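Local coordinates for tetratricopeptide TPR_2 repeat protein (Thermobaculum terrenum, PDB 5DJS), which is a tetratricopeptide-repeat protein that joins helical repeats to a glycosyltransferase family 41 region of the GT-B clan and is modelled with bound uridine-5'-diphosphate, at residues R210-A213 / R217-D220. The protein carries 1 engineered substitution. Sequence-based numbering, arbitrary orientation.
Sequences RLRA and RWRD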
ATOM      1  N   ARG A 210     -14.165  10.535 -11.041  1.00 50.38           N
ATOM      2  CA  ARG A 210     -14.742  11.181  -9.853  1.00 53.58           C
ATOM      3  C   ARG A 210     -13.746  12.124  -9.154  1.00 53.56           C
ATOM      4  O   ARG A 210     -14.101  13.256  -8.807  1.00 55.47           O
ATOM      5  CB  ARG A 210     -15.321  10.147  -8.865  1.00 54.56           C
ATOM      6  CG  ARG A 210     -16.760   9.744  -9.184  1.00 54.67           C
ATOM      7  CD  ARG A 210     -17.337   8.733  -8.195  1.00 53.88           C
ATOM      8  NE  ARG A 210     -17.088   7.340  -8.607  1.00 52.02           N
ATOM      9  CZ  ARG A 210     -16.527   6.375  -7.871  1.00 49.48           C
ATOM     10  NH1 ARG A 210     -16.122   6.572  -6.613  1.00 46.68           N
ATOM     11  NH2 ARG A 210     -16.382   5.169  -8.410  1.00 50.98           N
ATOM     12  N   LEU A 211     -12.512  11.663  -8.958  1.00 50.68           N
ATOM     13  CA  LEU A 211     -11.457  12.498  -8.356  1.00 49.74           C
ATOM     14  C   LEU A 211     -11.173  13.754  -9.186  1.00 49.56           C
ATOM     15  O   LEU A 211     -10.968  14.831  -8.628  1.00 46.71           O
ATOM     16  CB  LEU A 211     -10.153  11.696  -8.171  1.00 50.38           C
ATOM     17  CG  LEU A 211      -9.797  11.007  -6.834  1.00 48.81           C
ATOM     18  CD1 LEU A 211     -10.941  10.882  -5.840  1.00 47.08           C
ATOM     19  CD2 LEU A 211      -9.171   9.640  -7.099  1.00 47.50           C
ATOM     20  N   ARG A 212     -11.160  13.604 -10.510  1.00 49.97           N
ATOM     21  CA  ARG A 212     -10.962  14.732 -11.426  1.00 49.62           C
ATOM     22  C   ARG A 212     -12.090  15.753 -11.302  1.00 51.65           C
ATOM     23  O   ARG A 212     -11.834  16.959 -11.241  1.00 51.17           O
ATOM     24  CB  ARG A 212     -10.851  14.246 -12.879  1.00 48.34           C
ATOM     25  CG  ARG A 212     -10.428  15.322 -13.866  1.00 47.35           C
ATOM     26  CD  ARG A 212     -10.348  14.836 -15.303  1.00 47.63           C
ATOM     27  NE  ARG A 212      -9.431  13.704 -15.496  1.00 49.28           N
ATOM     28  CZ  ARG A 212      -9.779  12.419 -15.631  1.00 48.98           C
ATOM     29  NH1 ARG A 212     -11.049  12.018 -15.579  1.00 47.78           N
ATOM     30  NH2 ARG A 212      -8.830  11.503 -15.815  1.00 50.82           N
ATOM     31  N   ALA A 213     -13.329  15.257 -11.273  1.00 54.22           N
ATOM     32  CA  ALA A 213     -14.522  16.107 -11.133  1.00 51.99           C
ATOM     33  C   ALA A 213     -14.569  16.829  -9.782  1.00 51.74           C
ATOM     34  O   ALA A 213     -14.900  18.013  -9.730  1.00 48.79           O
ATOM     35  CB  ALA A 213     -15.785  15.282 -11.333  1.00 50.68           C
ATOM     36  N   ARG A 217      -8.462  21.683  -9.707  1.00 52.01           N
ATOM     37  CA  ARG A 217      -7.564  21.557 -10.873  1.00 50.39           C
ATOM     38  C   ARG A 217      -7.002  20.135 -10.933  1.00 46.68           C
ATOM     39  O   ARG A 217      -6.823  19.515  -9.884  1.00 43.87           O
ATOM     40  CB  ARG A 217      -6.407  22.554 -10.765  1.00 52.42           C
ATOM     41  CG  ARG A 217      -6.793  23.990 -10.444  1.00 55.54           C
ATOM     42  CD  ARG A 217      -7.606  24.675 -11.537  1.00 59.39           C
ATOM     43  NE  ARG A 217      -7.352  26.120 -11.541  1.00 64.00           N
ATOM     44  CZ  ARG A 217      -6.471  26.758 -12.315  1.00 68.49           C
ATOM     45  NH1 ARG A 217      -5.737  26.112 -13.228  1.00 67.55           N
ATOM     46  NH2 ARG A 217      -6.328  28.079 -12.185  1.00 73.02           N
ATOM     47  N   TRP A 218      -6.683  19.645 -12.139  1.00 47.46           N
ATOM     48  CA  TRP A 218      -6.247  18.242 -12.325  1.00 48.15           C
ATOM     49  C   TRP A 218      -4.767  17.937 -12.630  1.00 50.92           C
ATOM     50  O   TRP A 218      -4.133  17.309 -11.811  1.00 58.79           O
ATOM     51  CB  TRP A 218      -7.131  17.518 -13.335  1.00 48.25           C
ATOM     52  CG  TRP A 218      -6.838  16.035 -13.383  1.00 46.46           C
ATOM     53  CD1 TRP A 218      -6.354  15.326 -14.450  1.00 46.32           C
ATOM     54  CD2 TRP A 218      -6.985  15.095 -12.309  1.00 42.93           C
ATOM     55  NE1 TRP A 218      -6.211  14.000 -14.111  1.00 45.13           N
ATOM     56  CE2 TRP A 218      -6.586  13.829 -12.805  1.00 42.47           C
ATOM     57  CE3 TRP A 218      -7.425  15.194 -10.984  1.00 40.27           C
ATOM     58  CZ2 TRP A 218      -6.605  12.679 -12.019  1.00 40.48           C
ATOM     59  CZ3 TRP A 218      -7.452  14.043 -10.201  1.00 39.60           C
ATOM     60  CH2 TRP A 218      -7.036  12.804 -10.722  1.00 40.22           C
ATOM     61  N   ARG A 219      -4.223  18.278 -13.796  1.00 50.39           N
ATOM     62  CA  ARG A 219      -2.795  17.936 -14.137  1.00 51.03           C
ATOM     63  C   ARG A 219      -2.400  16.431 -14.203  1.00 49.36           C
ATOM     64  O   ARG A 219      -2.223  15.768 -13.169  1.00 48.95           O
ATOM     65  CB  ARG A 219      -1.789  18.677 -13.220  1.00 51.30           C
ATOM     66  CG  ARG A 219      -1.813  20.191 -13.366  1.00 53.10           C
ATOM     67  CD  ARG A 219      -2.394  20.913 -12.156  1.00 53.63           C
ATOM     68  NE  ARG A 219      -2.453  22.348 -12.415  1.00 55.92           N
ATOM     69  CZ  ARG A 219      -3.296  22.941 -13.263  1.00 54.70           C
ATOM     70  NH1 ARG A 219      -4.217  22.256 -13.944  1.00 50.86           N
ATOM     71  NH2 ARG A 219      -3.223  24.257 -13.422  1.00 57.46           N
ATOM     72  N   ASP A 220      -2.252  15.922 -15.435  1.00 48.29           N
ATOM     73  CA  ASP A 220      -1.631  14.612 -15.714  1.00 47.10           C
ATOM     74  C   ASP A 220      -0.108  14.707 -15.824  1.00 47.29           C
ATOM     75  O   ASP A 220       0.419  15.311 -16.756  1.00 49.23           O
ATOM     76  CB  ASP A 220      -2.190  14.014 -17.009  1.00 44.88           C
ATOM     77  CG  ASP A 220      -3.655  13.646 -16.895  1.00 43.87           C
ATOM     78  OD1 ASP A 220      -4.105  13.273 -15.786  1.00 44.60           O
ATOM     79  OD2 ASP A 220      -4.356  13.729 -17.922  1.00 40.53           O
TER
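Arg212 and Trp218 bring the last turn of helix 206-214 against the loop that follows it, their CA atoms 5.9 Å apart. Residues 210-213 are regular helix; 217-220 are irregular, though Arg217 and Arg219 make backbone hydrogen bonds to edge strand 193-199 of a six-stranded parallel sheet. Both segments belong to the glycosyltransferase family 41 region (GT-B clan), whose helix-flanked parallel sheet is consistent with a Rossmann-like domain; helix end, loop and edge strand pack together here. Trp218 carries most of the contact from the loop side: its CB points at the helix, and with CG anti to the backbone N (chi1 -171°) the indole lies against Arg212. The Arg212 CG methylene sits over one face of the five-membered ring, 3.9 Å from its centroid, in a CH-pi contact. Further out the arginine bends at chi3 (-58°), which keeps NE above the same ring, 3.5 Å from Trp218 NE1. The guanidinium stands steeply to the indole, the planes 70° apart. Arg212 CZ lies to one side of that centroid, 4.6 Å away, an off-centre cation-pi contact. Arginine suits this site because its methylenes cover the aromatic face while its charged end forms a salt bridge from NH1 to Asp209 and a hydrogen bond from NH2 to Ser204. At the six-membered end, buried Leu211 adds an apolar contact, CB to Trp218 CZ3 at 4.1 Å. Trp218 NE1 gives a weak, bent hydrogen bond to Asp220 OD1 (2.8 Å). Tryptophan suits the site because its large ring reaches both the helix and, at Cys197 and Ser199, the strand. Across the segments the attraction is dispersion and cation-pi in character, and the Asp220 carboxylate, OD1 5.0 Å from Arg212 NH2, probably adds a modest electrostatic pull.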